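Long-range contacts in VP5 (Halorubrum pleomorphic virus 2, PDB 6QGI), which is the envelope protein of a haloarchaeal pleomorphic virus and probably drives fusion of the viral membrane with that of its host: residues V5-V14 and Y434-S442; V182-Y193 and G204-T212. All coordinates share one frame; numbering follows the deposited sequence.

Contact 1 (V5-V14 and Y434-S442)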
ATOM      1  N   VAL A   5      -2.044  11.102  -5.416  1.00 29.25           N
ATOM      2  CA  VAL A   5      -1.086  10.387  -4.579  1.00 27.65           C
ATOM      3  C   VAL A   5       0.100   9.910  -5.436  1.00 30.50           C
ATOM      4  O   VAL A   5       1.254  10.152  -5.066  1.00 30.61           O
ATOM      5  CB  VAL A   5      -1.778   9.220  -3.826  1.00 30.31           C
ATOM      6  CG1 VAL A   5      -0.764   8.315  -3.129  1.00 29.61           C
ATOM      7  CG2 VAL A   5      -2.808   9.749  -2.834  1.00 30.40           C
ATOM      8  N   GLY A   6      -0.201   9.262  -6.559  1.00 25.74           N
ATOM      9  CA  GLY A   6       0.798   8.709  -7.465  1.00 25.24           C
ATOM     10  C   GLY A   6       1.703   9.696  -8.171  1.00 30.37           C
ATOM     11  O   GLY A   6       2.907   9.444  -8.276  1.00 30.04           O
ATOM     12  N   VAL A   7       1.142  10.813  -8.667  1.00 28.05           N
ATOM     13  CA  VAL A   7       1.904  11.807  -9.427  1.00 28.69           C
ATOM     14  C   VAL A   7       2.176  13.067  -8.591  1.00 33.69           C
ATOM     15  O   VAL A   7       3.342  13.464  -8.461  1.00 33.88           O
ATOM     16  CB  VAL A   7       1.213  12.156 -10.772  1.00 32.93           C
ATOM     17  CG1 VAL A   7       2.039  13.154 -11.577  1.00 33.21           C
ATOM     18  CG2 VAL A   7       0.935  10.898 -11.594  1.00 32.18           C
ATOM     19  N   GLY A   8       1.113  13.683  -8.067  1.00 29.98           N
ATOM     20  CA  GLY A   8       1.202  14.915  -7.288  1.00 30.15           C
ATOM     21  C   GLY A   8       2.050  14.819  -6.039  1.00 33.12           C
ATOM     22  O   GLY A   8       2.829  15.728  -5.752  1.00 33.38           O
ATOM     23  N   LEU A   9       1.919  13.712  -5.299  1.00 28.14           N
ATOM     24  CA  LEU A   9       2.664  13.524  -4.060  1.00 27.30           C
ATOM     25  C   LEU A   9       3.838  12.566  -4.239  1.00 29.65           C
ATOM     26  O   LEU A   9       4.620  12.404  -3.299  1.00 29.31           O
ATOM     27  CB  LEU A   9       1.731  13.031  -2.933  1.00 27.10           C
ATOM     28  CG  LEU A   9       0.435  13.833  -2.699  1.00 32.00           C
ATOM     29  CD1 LEU A   9      -0.529  13.072  -1.816  1.00 31.67           C
ATOM     30  CD2 LEU A   9       0.718  15.228  -2.141  1.00 34.62           C
ATOM     31  N   ALA A  10       3.987  11.959  -5.448  1.00 25.43           N
ATOM     32  CA  ALA A  10       5.032  10.977  -5.791  1.00 24.44           C
ATOM     33  C   ALA A  10       5.064   9.889  -4.707  1.00 28.76           C
ATOM     34  O   ALA A  10       6.122   9.475  -4.230  1.00 28.67           O
ATOM     35  CB  ALA A  10       6.391  11.662  -5.946  1.00 25.49           C
ATOM     36  N   ALA A  11       3.861   9.472  -4.293  1.00 25.65           N
ATOM     37  CA  ALA A  11       3.624   8.527  -3.218  1.00 25.63           C
ATOM     38  C   ALA A  11       2.826   7.299  -3.693  1.00 30.10           C
ATOM     39  O   ALA A  11       2.586   7.131  -4.890  1.00 30.17           O
ATOM     40  CB  ALA A  11       2.878   9.238  -2.092  1.00 26.86           C
ATOM     41  N   GLY A  12       2.465   6.437  -2.746  1.00 26.53           N
ATOM     42  CA  GLY A  12       1.662   5.250  -2.992  1.00 25.91           C
ATOM     43  C   GLY A  12       0.546   5.145  -1.980  1.00 29.78           C
ATOM     44  O   GLY A  12       0.706   5.590  -0.842  1.00 29.81           O
ATOM     45  N   ALA A  13      -0.602   4.583  -2.384  1.00 26.25           N
ATOM     46  CA  ALA A  13      -1.722   4.365  -1.467  1.00 26.18           C
ATOM     47  C   ALA A  13      -1.327   3.267  -0.467  1.00 30.57           C
ATOM     48  O   ALA A  13      -0.482   2.424  -0.789  1.00 29.41           O
ATOM     49  CB  ALA A  13      -2.970   3.983  -2.244  1.00 26.80           C
ATOM     50  N   VAL A  14      -1.863   3.310   0.759  1.00 27.70           N
ATOM     51  CA  VAL A  14      -1.475   2.316   1.758  1.00 27.06           C
ATOM     52  C   VAL A  14      -2.718   1.512   2.218  1.00 30.97           C
ATOM     53  O   VAL A  14      -3.724   2.088   2.657  1.00 30.56           O
ATOM     54  CB  VAL A  14      -0.693   2.954   2.945  1.00 30.67           C
ATOM     55  CG1 VAL A  14      -0.332   1.918   4.011  1.00 30.26           C
ATOM     56  CG2 VAL A  14       0.566   3.665   2.444  1.00 30.35           C
ATOM     57  N   TYR A 434      -8.927  12.252   4.950  1.00 33.99           N
ATOM     58  CA  TYR A 434      -7.766  11.732   5.663  1.00 32.47           C
ATOM     59  C   TYR A 434      -7.374  10.387   5.074  1.00 34.30           C
ATOM     60  O   TYR A 434      -8.237   9.526   4.888  1.00 33.54           O
ATOM     61  CB  TYR A 434      -8.050  11.606   7.161  1.00 33.88           C
ATOM     62  CG  TYR A 434      -7.978  12.916   7.914  1.00 36.22           C
ATOM     63  CD1 TYR A 434      -6.780  13.365   8.460  1.00 38.39           C
ATOM     64  CD2 TYR A 434      -9.111  13.699   8.095  1.00 37.84           C
ATOM     65  CE1 TYR A 434      -6.713  14.560   9.175  1.00 40.48           C
ATOM     66  CE2 TYR A 434      -9.053  14.903   8.796  1.00 40.09           C
ATOM     67  CZ  TYR A 434      -7.852  15.332   9.336  1.00 48.65           C
ATOM     68  OH  TYR A 434      -7.786  16.523  10.027  1.00 52.68           O
ATOM     69  N   GLU A 435      -6.090  10.233   4.716  1.00 29.86           N
ATOM     70  CA  GLU A 435      -5.547   9.017   4.110  1.00 28.39           C
ATOM     71  C   GLU A 435      -4.087   8.835   4.490  1.00 30.82           C
ATOM     72  O   GLU A 435      -3.414   9.817   4.809  1.00 30.45           O
ATOM     73  CB  GLU A 435      -5.661   9.073   2.570  1.00 29.47           C
ATOM     74  CG  GLU A 435      -7.068   9.217   2.012  1.00 41.86           C
ATOM     75  CD  GLU A 435      -7.175   9.485   0.524  1.00 61.44           C
ATOM     76  OE1 GLU A 435      -8.256   9.938   0.085  1.00 51.41           O
ATOM     77  OE2 GLU A 435      -6.182   9.243  -0.199  1.00 54.77           O
ATOM     78  N   THR A 436      -3.592   7.587   4.422  1.00 26.26           N
ATOM     79  CA  THR A 436      -2.191   7.251   4.676  1.00 25.34           C
ATOM     80  C   THR A 436      -1.543   6.910   3.344  1.00 28.32           C
ATOM     81  O   THR A 436      -2.038   6.054   2.606  1.00 27.69           O
ATOM     82  CB  THR A 436      -2.055   6.120   5.697  1.00 31.93           C
ATOM     83  OG1 THR A 436      -2.686   6.516   6.910  1.00 32.19           O
ATOM     84  CG2 THR A 436      -0.599   5.751   5.978  1.00 28.62           C
ATOM     85  N   ILE A 437      -0.445   7.606   3.035  1.00 24.23           N
ATOM     86  CA  ILE A 437       0.319   7.434   1.800  1.00 22.63           C
ATOM     87  C   ILE A 437       1.747   7.002   2.142  1.00 26.11           C
ATOM     88  O   ILE A 437       2.239   7.317   3.223  1.00 26.32           O
ATOM     89  CB  ILE A 437       0.296   8.725   0.923  1.00 25.51           C
ATOM     90  CG1 ILE A 437       0.914   9.944   1.657  1.00 26.12           C
ATOM     91  CG2 ILE A 437      -1.128   9.029   0.441  1.00 26.74           C
ATOM     92  CD1 ILE A 437       1.366  11.083   0.798  1.00 31.84           C
ATOM     93  N   GLN A 438       2.405   6.265   1.235  1.00 21.22           N
ATOM     94  CA  GLN A 438       3.799   5.878   1.439  1.00 20.19           C
ATOM     95  C   GLN A 438       4.651   6.817   0.600  1.00 23.88           C
ATOM     96  O   GLN A 438       4.491   6.846  -0.617  1.00 22.77           O
ATOM     97  CB  GLN A 438       4.052   4.402   1.090  1.00 20.47           C
ATOM     98  CG  GLN A 438       5.493   3.977   1.369  1.00 27.99           C
ATOM     99  CD  GLN A 438       5.790   2.547   1.011  1.00 46.72           C
ATOM    100  OE1 GLN A 438       5.107   1.628   1.442  1.00 42.95           O
ATOM    101  NE2 GLN A 438       6.839   2.331   0.233  1.00 40.91           N
ATOM    102  N   LEU A 439       5.537   7.592   1.244  1.00 21.12           N
ATOM    103  CA  LEU A 439       6.402   8.546   0.553  1.00 21.08           C
ATOM    104  C   LEU A 439       7.539   7.821  -0.147  1.00 24.49           C
ATOM    105  O   LEU A 439       8.312   7.119   0.502  1.00 23.89           O
ATOM    106  CB  LEU A 439       6.946   9.601   1.533  1.00 21.95           C
ATOM    107  CG  LEU A 439       5.893  10.364   2.343  1.00 27.09           C
ATOM    108  CD1 LEU A 439       6.526  11.186   3.435  1.00 28.12           C
ATOM    109  CD2 LEU A 439       5.046  11.264   1.454  1.00 28.59           C
ATOM    110  N   GLN A 440       7.607   7.955  -1.481  1.00 21.88           N
ATOM    111  CA  GLN A 440       8.614   7.320  -2.335  1.00 21.91           C
ATOM    112  C   GLN A 440       9.631   8.352  -2.791  1.00 26.97           C
ATOM    113  O   GLN A 440      10.845   8.107  -2.729  1.00 27.65           O
ATOM    114  CB  GLN A 440       7.953   6.662  -3.566  1.00 23.04           C
ATOM    115  CG  GLN A 440       6.602   5.990  -3.326  1.00 37.11           C
ATOM    116  CD  GLN A 440       6.697   4.643  -2.655  1.00 57.15           C
ATOM    117  OE1 GLN A 440       7.782   4.125  -2.353  1.00 53.38           O
ATOM    118  NE2 GLN A 440       5.543   4.040  -2.411  1.00 49.96           N
ATOM    119  N   GLY A 441       9.119   9.501  -3.234  1.00 23.61           N
ATOM    120  CA  GLY A 441       9.918  10.615  -3.715  1.00 23.82           C
ATOM    121  C   GLY A 441      10.349  11.549  -2.607  1.00 28.28           C
ATOM    122  O   GLY A 441       9.742  11.568  -1.530  1.00 27.30           O
ATOM    123  N   SER A 442      11.393  12.349  -2.892  1.00 25.72           N
ATOM    124  CA  SER A 442      11.972  13.318  -1.977  1.00 26.74           C
ATOM    125  C   SER A 442      10.967  14.397  -1.570  1.00 31.34           C
ATOM    126  O   SER A 442      10.054  14.741  -2.328  1.00 30.60           O
ATOM    127  CB  SER A 442      13.209  13.953  -2.587  1.00 31.55           C
ATOM    128  OG  SER A 442      14.290  13.039  -2.653  1.00 41.56           O
TER
HETATM  129  O   HOH W   1       6.884  11.075  -1.683  1.00 21.66           O
HETATM  130  O   HOH W   2      -4.132   5.416   0.749  1.00 41.91           O
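I437, Q438 and L439, on strand 434-439, pair antiparallel with A13, G12 and A11 of the short strand 11-13, while the other edge of 434-439 bonds to strand 343-355, so the N-terminal residues extend a sheet built mostly from the C-terminal half of the chain. Starting at T436, its backbone O accepts a weak bond from V14 N and a firmer one from water 2, which V14 N also reaches as donor. The T436 methyl lies beside V14 CB, and its hydroxyl bonds to T346. I437 follows as the main apolar contact. Its CG1 stands between the backbone N and the carbonyl carbon (chi1 60°), which brings CD1 against both A11 CB (3.7 Å) and L9 CD1 (3.8 Å); CG2 meets both methyls of V5, the nearer being V5 CG1 at 3.7 Å. Q438 forms the hydrogen-bonded pair with G12: Q438 N to G12 O is 2.8 Å and nearly straight, whereas G12 N to Q438 O is 3.0 Å and more bent. V14 CG2 lies against Q438 N and CB. L439 makes a non-hydrogen-bonded pair with A11, as I437 does with A13. At Q440 the chain leaves the strand, and its CB and CG lie against A10 O. That same oxygen of A10, where the chain leaves the helical conformation with positive phi, accepts G441 N at 3.2 Å, in its carbonyl plane.

Contact 2 (V182-Y193 and G204-T212)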
ATOM      1  N   VAL A 182       2.044 -17.820 -13.222  1.00 21.17           N
ATOM      2  CA  VAL A 182       2.411 -17.116 -14.446  1.00 21.04           C
ATOM      3  C   VAL A 182       3.337 -18.089 -15.185  1.00 27.35           C
ATOM      4  O   VAL A 182       4.406 -18.430 -14.680  1.00 26.93           O
ATOM      5  CB  VAL A 182       3.040 -15.720 -14.185  1.00 23.26           C
ATOM      6  CG1 VAL A 182       3.360 -15.010 -15.495  1.00 23.27           C
ATOM      7  CG2 VAL A 182       2.126 -14.858 -13.321  1.00 21.88           C
ATOM      8  N   GLU A 183       2.876 -18.600 -16.330  1.00 26.11           N
ATOM      9  CA  GLU A 183       3.560 -19.604 -17.145  1.00 27.26           C
ATOM     10  C   GLU A 183       4.311 -18.999 -18.327  1.00 31.07           C
ATOM     11  O   GLU A 183       3.764 -18.164 -19.048  1.00 30.43           O
ATOM     12  CB  GLU A 183       2.520 -20.616 -17.659  1.00 29.70           C
ATOM     13  CG  GLU A 183       3.065 -21.834 -18.385  1.00 39.12           C
ATOM     14  CD  GLU A 183       2.020 -22.848 -18.816  1.00 59.33           C
ATOM     15  OE1 GLU A 183       2.314 -23.628 -19.749  1.00 56.95           O
ATOM     16  OE2 GLU A 183       0.917 -22.875 -18.221  1.00 49.03           O
ATOM     17  N   VAL A 184       5.558 -19.460 -18.536  1.00 28.12           N
ATOM     18  CA  VAL A 184       6.416 -19.099 -19.667  1.00 27.99           C
ATOM     19  C   VAL A 184       6.635 -20.381 -20.452  1.00 34.69           C
ATOM     20  O   VAL A 184       7.353 -21.260 -19.973  1.00 34.85           O
ATOM     21  CB  VAL A 184       7.758 -18.425 -19.258  1.00 30.62           C
ATOM     22  CG1 VAL A 184       8.593 -18.061 -20.488  1.00 30.81           C
ATOM     23  CG2 VAL A 184       7.525 -17.197 -18.392  1.00 28.66           C
ATOM     24  N   ASP A 185       5.978 -20.516 -21.620  1.00 33.47           N
ATOM     25  CA  ASP A 185       6.098 -21.701 -22.475  1.00 35.69           C
ATOM     26  C   ASP A 185       7.472 -21.726 -23.144  1.00 41.49           C
ATOM     27  O   ASP A 185       7.889 -20.732 -23.747  1.00 40.25           O
ATOM     28  CB  ASP A 185       4.977 -21.737 -23.527  1.00 38.22           C
ATOM     29  CG  ASP A 185       4.835 -23.052 -24.272  1.00 52.22           C
ATOM     30  OD1 ASP A 185       5.619 -23.290 -25.215  1.00 54.64           O
ATOM     31  OD2 ASP A 185       3.920 -23.831 -23.931  1.00 58.85           O
ATOM     32  N   ARG A 186       8.193 -22.849 -22.985  1.00 40.23           N
ATOM     33  CA  ARG A 186       9.524 -23.077 -23.568  1.00 41.53           C
ATOM     34  C   ARG A 186       9.490 -24.381 -24.396  1.00 48.79           C
ATOM     35  O   ARG A 186      10.512 -25.053 -24.574  1.00 49.87           O
ATOM     36  CB  ARG A 186      10.602 -23.129 -22.459  1.00 40.93           C
ATOM     37  CG  ARG A 186      10.689 -21.862 -21.607  1.00 47.11           C
ATOM     38  CD  ARG A 186      11.938 -21.815 -20.750  1.00 54.49           C
ATOM     39  NE  ARG A 186      13.042 -21.118 -21.415  1.00 61.14           N
ATOM     40  CZ  ARG A 186      14.166 -21.699 -21.828  1.00 72.20           C
ATOM     41  NH1 ARG A 186      14.360 -22.998 -21.644  1.00 55.77           N
ATOM     42  NH2 ARG A 186      15.111 -20.979 -22.420  1.00 60.65           N
ATOM     43  N   GLY A 187       8.296 -24.705 -24.897  1.00 46.39           N
ATOM     44  CA  GLY A 187       8.012 -25.920 -25.649  1.00 48.49           C
ATOM     45  C   GLY A 187       7.475 -26.984 -24.715  1.00 53.48           C
ATOM     46  O   GLY A 187       6.431 -26.783 -24.084  1.00 52.36           O
ATOM     47  N   THR A 188       8.206 -28.112 -24.596  1.00 51.58           N
ATOM     48  CA  THR A 188       7.859 -29.229 -23.699  1.00 51.80           C
ATOM     49  C   THR A 188       8.043 -28.779 -22.241  1.00 52.92           C
ATOM     50  O   THR A 188       7.202 -29.072 -21.387  1.00 51.79           O
ATOM     51  CB  THR A 188       8.685 -30.485 -24.031  1.00 61.79           C
ATOM     52  OG1 THR A 188      10.057 -30.122 -24.209  1.00 60.95           O
ATOM     53  CG2 THR A 188       8.180 -31.203 -25.270  1.00 62.49           C
ATOM     54  N   GLU A 189       9.136 -28.040 -21.984  1.00 47.92           N
ATOM     55  CA  GLU A 189       9.486 -27.441 -20.698  1.00 45.84           C
ATOM     56  C   GLU A 189       8.699 -26.126 -20.557  1.00 46.52           C
ATOM     57  O   GLU A 189       8.308 -25.538 -21.569  1.00 46.04           O
ATOM     58  CB  GLU A 189      11.013 -27.205 -20.652  1.00 47.51           C
ATOM     59  CG  GLU A 189      11.583 -26.703 -19.332  1.00 57.56           C
ATOM     60  CD  GLU A 189      12.849 -25.874 -19.459  1.00 78.37           C
ATOM     61  OE1 GLU A 189      12.875 -24.946 -20.299  1.00 66.65           O
ATOM     62  OE2 GLU A 189      13.814 -26.140 -18.705  1.00 74.60           O
ATOM     63  N   SER A 190       8.431 -25.688 -19.315  1.00 40.67           N
ATOM     64  CA  SER A 190       7.713 -24.443 -19.028  1.00 38.33           C
ATOM     65  C   SER A 190       8.127 -23.876 -17.676  1.00 39.68           C
ATOM     66  O   SER A 190       8.481 -24.639 -16.775  1.00 39.85           O
ATOM     67  CB  SER A 190       6.203 -24.664 -19.064  1.00 42.26           C
ATOM     68  OG  SER A 190       5.773 -25.037 -20.364  1.00 53.79           O
ATOM     69  N   TYR A 191       8.093 -22.543 -17.528  1.00 33.97           N
ATOM     70  CA  TYR A 191       8.436 -21.893 -16.259  1.00 32.05           C
ATOM     71  C   TYR A 191       7.172 -21.417 -15.578  1.00 33.22           C
ATOM     72  O   TYR A 191       6.354 -20.758 -16.213  1.00 32.41           O
ATOM     73  CB  TYR A 191       9.416 -20.716 -16.455  1.00 32.83           C
ATOM     74  CG  TYR A 191      10.833 -21.099 -16.830  1.00 36.11           C
ATOM     75  CD1 TYR A 191      11.274 -22.415 -16.761  1.00 39.21           C
ATOM     76  CD2 TYR A 191      11.749 -20.123 -17.223  1.00 36.83           C
ATOM     77  CE1 TYR A 191      12.579 -22.765 -17.095  1.00 40.61           C
ATOM     78  CE2 TYR A 191      13.064 -20.461 -17.544  1.00 38.76           C
ATOM     79  CZ  TYR A 191      13.475 -21.779 -17.480  1.00 47.16           C
ATOM     80  OH  TYR A 191      14.765 -22.109 -17.813  1.00 49.63           O
ATOM     81  N   TYR A 192       7.002 -21.758 -14.296  1.00 28.42           N
ATOM     82  CA  TYR A 192       5.822 -21.353 -13.542  1.00 26.90           C
ATOM     83  C   TYR A 192       6.233 -20.424 -12.408  1.00 29.18           C
ATOM     84  O   TYR A 192       7.164 -20.734 -11.664  1.00 29.38           O
ATOM     85  CB  TYR A 192       5.058 -22.581 -13.022  1.00 28.56           C
ATOM     86  CG  TYR A 192       4.612 -23.528 -14.118  1.00 31.36           C
ATOM     87  CD1 TYR A 192       3.382 -23.369 -14.747  1.00 32.98           C
ATOM     88  CD2 TYR A 192       5.415 -24.596 -14.515  1.00 33.56           C
ATOM     89  CE1 TYR A 192       2.955 -24.252 -15.737  1.00 34.36           C
ATOM     90  CE2 TYR A 192       5.006 -25.476 -15.516  1.00 35.71           C
ATOM     91  CZ  TYR A 192       3.774 -25.300 -16.124  1.00 43.19           C
ATOM     92  OH  TYR A 192       3.363 -26.168 -17.109  1.00 47.02           O
ATOM     93  N   TYR A 193       5.570 -19.264 -12.309  1.00 24.05           N
ATOM     94  CA  TYR A 193       5.865 -18.257 -11.290  1.00 22.38           C
ATOM     95  C   TYR A 193       4.716 -18.085 -10.331  1.00 24.71           C
ATOM     96  O   TYR A 193       3.567 -17.940 -10.750  1.00 23.92           O
ATOM     97  CB  TYR A 193       6.191 -16.884 -11.910  1.00 22.86           C
ATOM     98  CG  TYR A 193       7.266 -16.870 -12.978  1.00 25.81           C
ATOM     99  CD1 TYR A 193       8.410 -17.652 -12.862  1.00 28.39           C
ATOM    100  CD2 TYR A 193       7.171 -16.005 -14.066  1.00 26.38           C
ATOM    101  CE1 TYR A 193       9.409 -17.619 -13.829  1.00 29.40           C
ATOM    102  CE2 TYR A 193       8.181 -15.940 -15.021  1.00 27.75           C
ATOM    103  CZ  TYR A 193       9.295 -16.747 -14.900  1.00 35.92           C
ATOM    104  OH  TYR A 193      10.259 -16.703 -15.869  1.00 36.98           O
ATOM    105  N   GLY A 204      16.088 -17.812 -19.252  1.00 33.17           N
ATOM    106  CA  GLY A 204      14.825 -18.266 -19.827  1.00 33.16           C
ATOM    107  C   GLY A 204      13.619 -17.561 -19.237  1.00 35.99           C
ATOM    108  O   GLY A 204      12.519 -17.639 -19.791  1.00 35.55           O
ATOM    109  N   ASP A 205      13.811 -16.884 -18.096  1.00 31.78           N
ATOM    110  CA  ASP A 205      12.756 -16.144 -17.401  1.00 30.41           C
ATOM    111  C   ASP A 205      12.407 -14.859 -18.135  1.00 32.24           C
ATOM    112  O   ASP A 205      13.270 -14.311 -18.827  1.00 32.41           O
ATOM    113  CB  ASP A 205      13.191 -15.830 -15.959  1.00 32.01           C
ATOM    114  CG  ASP A 205      13.369 -17.059 -15.096  1.00 48.62           C
ATOM    115  OD1 ASP A 205      13.204 -18.175 -15.614  1.00 52.79           O
ATOM    116  OD2 ASP A 205      13.685 -16.903 -13.908  1.00 52.54           O
ATOM    117  N   LEU A 206      11.157 -14.367 -17.964  1.00 26.75           N
ATOM    118  CA  LEU A 206      10.689 -13.105 -18.555  1.00 25.36           C
ATOM    119  C   LEU A 206      11.725 -12.023 -18.264  1.00 28.17           C
ATOM    120  O   LEU A 206      12.175 -11.919 -17.120  1.00 27.54           O
ATOM    121  CB  LEU A 206       9.306 -12.691 -18.000  1.00 24.30           C
ATOM    122  CG  LEU A 206       8.095 -13.535 -18.382  1.00 28.81           C
ATOM    123  CD1 LEU A 206       6.911 -13.199 -17.507  1.00 27.68           C
ATOM    124  CD2 LEU A 206       7.721 -13.364 -19.849  1.00 31.21           C
ATOM    125  N   LYS A 207      12.160 -11.288 -19.302  1.00 23.91           N
ATOM    126  CA  LYS A 207      13.209 -10.268 -19.245  1.00 23.14           C
ATOM    127  C   LYS A 207      13.197  -9.458 -17.947  1.00 25.61           C
ATOM    128  O   LYS A 207      14.262  -9.182 -17.397  1.00 26.54           O
ATOM    129  CB  LYS A 207      13.099  -9.306 -20.442  1.00 25.34           C
ATOM    130  CG  LYS A 207      14.384  -8.538 -20.719  1.00 31.94           C
ATOM    131  CD  LYS A 207      14.137  -7.305 -21.550  1.00 35.59           C
ATOM    132  CE  LYS A 207      15.344  -6.406 -21.536  1.00 42.59           C
ATOM    133  NZ  LYS A 207      15.084  -5.135 -22.255  1.00 50.77           N
ATOM    134  N   ASN A 208      12.007  -9.099 -17.456  1.00 19.60           N
ATOM    135  CA  ASN A 208      11.864  -8.273 -16.271  1.00 17.72           C
ATOM    136  C   ASN A 208      11.094  -8.978 -15.159  1.00 21.07           C
ATOM    137  O   ASN A 208      10.512  -8.316 -14.303  1.00 19.30           O
ATOM    138  CB  ASN A 208      11.184  -6.961 -16.652  1.00 16.04           C
ATOM    139  CG  ASN A 208      11.830  -6.243 -17.803  1.00 27.81           C
ATOM    140  OD1 ASN A 208      13.056  -6.177 -17.920  1.00 20.29           O
ATOM    141  ND2 ASN A 208      11.017  -5.695 -18.682  1.00 21.58           N
ATOM    142  N   GLY A 209      11.131 -10.309 -15.165  1.00 19.68           N
ATOM    143  CA  GLY A 209      10.522 -11.162 -14.153  1.00 20.06           C
ATOM    144  C   GLY A 209       9.065 -11.477 -14.377  1.00 25.71           C
ATOM    145  O   GLY A 209       8.682 -12.645 -14.498  1.00 26.70           O
ATOM    146  N   GLY A 210       8.260 -10.426 -14.375  1.00 22.08           N
ATOM    147  CA  GLY A 210       6.826 -10.492 -14.608  1.00 21.59           C
ATOM    148  C   GLY A 210       6.494  -9.969 -15.986  1.00 25.25           C
ATOM    149  O   GLY A 210       7.370  -9.390 -16.646  1.00 25.65           O
ATOM    150  N   PRO A 211       5.245 -10.172 -16.472  1.00 21.23           N
ATOM    151  CA  PRO A 211       4.897  -9.675 -17.817  1.00 20.86           C
ATOM    152  C   PRO A 211       5.097  -8.171 -17.963  1.00 23.20           C
ATOM    153  O   PRO A 211       4.855  -7.409 -17.026  1.00 22.26           O
ATOM    154  CB  PRO A 211       3.417 -10.038 -17.976  1.00 22.88           C
ATOM    155  CG  PRO A 211       3.128 -11.045 -16.930  1.00 27.68           C
ATOM    156  CD  PRO A 211       4.099 -10.843 -15.822  1.00 22.94           C
ATOM    157  N   THR A 212       5.568  -7.755 -19.135  1.00 20.16           N
ATOM    158  CA  THR A 212       5.785  -6.347 -19.443  1.00 19.02           C
ATOM    159  C   THR A 212       4.664  -5.919 -20.382  1.00 22.29           C
ATOM    160  O   THR A 212       4.593  -6.386 -21.519  1.00 20.34           O
ATOM    161  CB  THR A 212       7.200  -6.134 -19.990  1.00 23.18           C
ATOM    162  OG1 THR A 212       8.133  -6.437 -18.961  1.00 23.86           O
ATOM    163  CG2 THR A 212       7.438  -4.724 -20.484  1.00 17.96           C
TER
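Y193 and Y191 both hold CG beside the backbone N and away from the carbonyl carbon (chi1 -52° and -71°); being two apart on strand 189-193 they share a face of the hairpin, and this chi1 setting directs their rings toward residues 204-209. The Y193 ring runs out to D205 and L206, where its OH accepts the backbone N of L206 at 3.3 Å; the same hydroxyl lies 3.0 Å from D205 CA. L206 CD1 comes up to the edge of this ring, 3.9 Å from Y193 CE2, and G209 O, from the type I turn L206-G209, lies 3.4 Å from the same carbon. Y191 presents an edge to the chain: G204 C sits near the ring plane, 3.4 Å from Y191 CE2. D205 OD1 reaches the CD2-CE2 side, its carboxylate almost perpendicular to the ring (89°), while its other oxygen takes the backbone N of G201. Over one face of the Y191 ring passes R186 CD, centred on it. Bent at chi3, R186 then brings its guanidinium to G204 CA and pairs NH1 with E189 OE1 at 2.8 Å, in the guanidinium plane. On the partner strand, V184 CG2 packs 3.7 Å from L206 CG, and V182 CG1 touches P211 CG. This is a beta hairpin with the following loop folded back over one face. The Y191 hydroxyl bonds to D202 in that loop; strand 155-159 pairs antiparallel with 176-186 on the edge away from 189-193, and helix 91-133 backs the far end, with W117 and V121 against V182 and L124 against P211.

Starting from the N terminus, helix 4-8 and strand 11-13 are used at once, but their partner in contact 1 comes only some 420 residues later, so this contact closes a loop around most of the chain. Contact 2 is nested inside that loop and is far more local, with ten residues between its segments: the hairpin 182-193 is followed by a loop that folds back on it before strand 212-215. The centres of contact 1 and contact 2 are 32 Å apart. The nearest atoms of contact 1 and contact 2 are about 17 Å apart. Contact 1 ties the N terminus to the C-terminal strands, whereas contact 2 joins the loop before strand 212-215 to the hairpin of a small sheet beside helix 91-133.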